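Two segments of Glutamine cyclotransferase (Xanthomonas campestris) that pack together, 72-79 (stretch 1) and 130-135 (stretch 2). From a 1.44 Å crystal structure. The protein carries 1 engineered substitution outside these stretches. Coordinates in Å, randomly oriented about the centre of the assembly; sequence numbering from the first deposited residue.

Stretch 1 (72-79) AWRDRLIQ
Stretch 2, residues 130-135: DPDTLQ

Stretch 1 is a β-hairpin tip: strand residues 72-73 and 76-79 flank a type II' turn from Trp73 to Arg76, closed by Trp73 N to Arg76 O and Arg76 N to Trp73 O, both 2.8 Å. Arg74 takes the positive phi of that turn (56/-119) and Asp75 follows at -97/9. Stretch 2 has no regular secondary structure. Its phi/psi run -64/-36, -76/-38, -102/-13 and 63/11 from Pro131 to Leu134, and Asp130 N to Gln135 O (2.8 Å) closes the loop. Asp130 OD1 accepts from Thr133 N (3.0 Å) and Thr133 OG1 (2.6 Å), bracing it from within. In register, Trp73 CA lies 7.2 Å from Pro131 CA; together the stretches bury 245 Å².

The apolar contact centres on a CH-π interaction. Trp73 (chi1 t, chi2 -99°) presents an indole face to Pro131, whose CB lies 3.4 Å from the five-membered ring centroid, 12° off the normal. That CB carries hydrogens that can face the electron-rich indole; the pucker is C-gamma exo. Trp73 NE1 pays a cost, buried without a polar partner: Asp132 OD2 stays 4.1 Å from it. On the other strand, the CA-to-CB bond of Ile78 (m, t) points toward stretch 2, its CG2 4.2 Å from CD2 of Leu134, whose CA-to-CB bond points sideways but whose end comes nearer (chi1 m, chi2 127°). Both branched side chains offer purely apolar surface.

The charged contact is a salt bridge. Long Arg76 (m, t, m, chi4 -85°) reaches exposed, oppositely charged Asp132, donating from NH2 to OD2 at 2.8 Å, N-H...O angle 133°; OD2 lies at the guanidinium edge, near its plane. Asp132's CA-to-CB bond points sideways, its end coming nearer (chi1 m, chi2 175°). Arg76 NH1 also bridges Asp75 OD2 (chi1 p) at 3.3 Å, so one guanidinium serves both carboxylates.

Water 1 adds a bridge, accepting from Arg76 NE at 2.8 Å and donating to Pro131 O at 2.9 Å.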

# COMPACT_ATOMS: atom_id res chain seq x y z
N ALA A 72 2.17 4.13 8.92
CA ALA A 72 2.33 4.88 10.16
C ALA A 72 2.26 3.95 11.36
O ALA A 72 1.41 2.99 11.36
CB ALA A 72 1.15 5.89 10.27
N TRP A 73 3.04 4.26 12.37
CA TRP A 73 2.98 3.54 13.67
C TRP A 73 3.21 4.54 14.74
O TRP A 73 4.31 5.07 14.84
CB TRP A 73 4.01 2.40 13.76
CG TRP A 73 3.85 1.69 15.09
CD1 TRP A 73 4.57 1.85 16.19
CD2 TRP A 73 2.81 0.78 15.41
NE1 TRP A 73 4.09 1.09 17.18
CE2 TRP A 73 2.98 0.43 16.74
CE3 TRP A 73 1.77 0.20 14.67
CZ2 TRP A 73 2.16 -0.50 17.40
CZ3 TRP A 73 0.91 -0.75 15.35
CH2 TRP A 73 1.12 -1.04 16.70
N ARG A 74 2.14 4.89 15.52
CA ARG A 74 2.29 5.89 16.55
C ARG A 74 2.84 7.20 15.96
O ARG A 74 2.20 7.76 15.05
CB ARG A 74 3.16 5.37 17.73
CG ARG A 74 2.46 4.14 18.31
CD ARG A 74 2.94 3.68 19.66
NE ARG A 74 2.24 2.43 19.94
CZ ARG A 74 1.13 2.31 20.69
NH1 ARG A 74 0.58 3.39 21.26
NH2 ARG A 74 0.60 1.09 20.86
N ASP A 75 4.01 7.65 16.41
CA ASP A 75 4.57 8.94 16.00
C ASP A 75 5.58 8.74 14.85
O ASP A 75 6.30 9.70 14.51
CB ASP A 75 5.32 9.60 17.20
CG ASP A 75 6.50 8.72 17.75
OD1 ASP A 75 7.51 9.32 18.23
OD2 ASP A 75 6.44 7.44 17.78
N ARG A 76 5.63 7.53 14.30
CA ARG A 76 6.63 7.16 13.29
C ARG A 76 6.03 6.83 11.92
O ARG A 76 4.90 6.33 11.83
CB ARG A 76 7.47 5.92 13.75
CG ARG A 76 8.10 6.25 15.10
CD ARG A 76 9.01 5.32 15.69
NE ARG A 76 8.57 3.96 15.95
CZ ARG A 76 7.91 3.50 17.03
NH1 ARG A 76 7.43 4.31 17.97
NH2 ARG A 76 7.69 2.21 17.14
N LEU A 77 6.85 7.04 10.89
CA LEU A 77 6.56 6.57 9.53
C LEU A 77 7.62 5.59 9.16
O LEU A 77 8.81 5.89 9.22
CB LEU A 77 6.45 7.74 8.56
CG LEU A 77 5.90 7.45 7.19
CD1 LEU A 77 5.47 8.76 6.61
CD2 LEU A 77 6.89 6.80 6.30
N ILE A 78 7.21 4.37 8.85
CA ILE A 78 8.20 3.28 8.52
C ILE A 78 8.15 3.02 7.04
O ILE A 78 7.06 2.91 6.48
CB ILE A 78 7.83 2.00 9.39
CG1 ILE A 78 7.87 2.38 10.88
CG2 ILE A 78 8.77 0.88 9.03
CD1 ILE A 78 7.34 1.41 11.81
N GLN A 79 9.33 2.91 6.42
CA GLN A 79 9.37 2.73 4.98
C GLN A 79 10.33 1.63 4.59
O GLN A 79 11.42 1.51 5.17
CB GLN A 79 9.83 4.04 4.36
CG GLN A 79 9.86 3.98 2.80
CD GLN A 79 10.21 5.26 2.15
OE1 GLN A 79 11.03 6.02 2.64
NE2 GLN A 79 9.59 5.53 0.99
N ASP A 130 7.21 -7.02 14.60
CA ASP A 130 7.04 -6.25 15.75
C ASP A 130 7.32 -4.75 15.43
O ASP A 130 8.37 -4.47 14.87
CB ASP A 130 8.10 -6.77 16.80
CG ASP A 130 8.09 -5.93 18.05
OD1 ASP A 130 9.14 -5.33 18.37
OD2 ASP A 130 7.00 -5.89 18.68
N PRO A 131 6.41 -3.81 15.74
CA PRO A 131 6.65 -2.43 15.30
C PRO A 131 7.86 -1.78 15.90
O PRO A 131 8.57 -1.06 15.18
CB PRO A 131 5.39 -1.71 15.76
CG PRO A 131 4.32 -2.82 15.74
CD PRO A 131 5.03 -3.96 16.28
N ASP A 132 8.16 -2.06 17.17
CA ASP A 132 9.34 -1.37 17.77
C ASP A 132 10.67 -1.88 17.34
O ASP A 132 11.63 -1.11 17.25
CB ASP A 132 9.29 -1.41 19.29
CG ASP A 132 8.22 -0.48 19.89
OD1 ASP A 132 8.10 -0.57 21.16
OD2 ASP A 132 7.59 0.36 19.21
N THR A 133 10.80 -3.19 17.18
CA THR A 133 12.10 -3.72 16.85
C THR A 133 12.21 -4.07 15.38
O THR A 133 13.29 -4.35 14.92
CB THR A 133 12.40 -5.03 17.56
OG1 THR A 133 11.37 -5.99 17.23
CG2 THR A 133 12.41 -4.80 19.11
N LEU A 134 11.06 -4.11 14.66
CA LEU A 134 11.06 -4.60 13.30
C LEU A 134 11.42 -6.03 13.13
O LEU A 134 11.54 -6.50 11.99
CB LEU A 134 11.81 -3.70 12.33
CG LEU A 134 10.99 -2.39 12.43
CD1 LEU A 134 11.70 -1.16 12.74
CD2 LEU A 134 9.82 -2.25 11.61
N GLN A 135 11.49 -6.77 14.23
CA GLN A 135 11.78 -8.20 14.09
C GLN A 135 10.56 -8.96 13.61
O GLN A 135 9.43 -8.61 13.98
CB GLN A 135 12.16 -8.76 15.49
CG GLN A 135 13.45 -8.16 15.95
CD GLN A 135 13.73 -8.65 17.41
OE1 GLN A 135 13.22 -9.72 17.81
NE2 GLN A 135 14.49 -7.90 18.17
O HOH W 1 9.58 1.61 14.71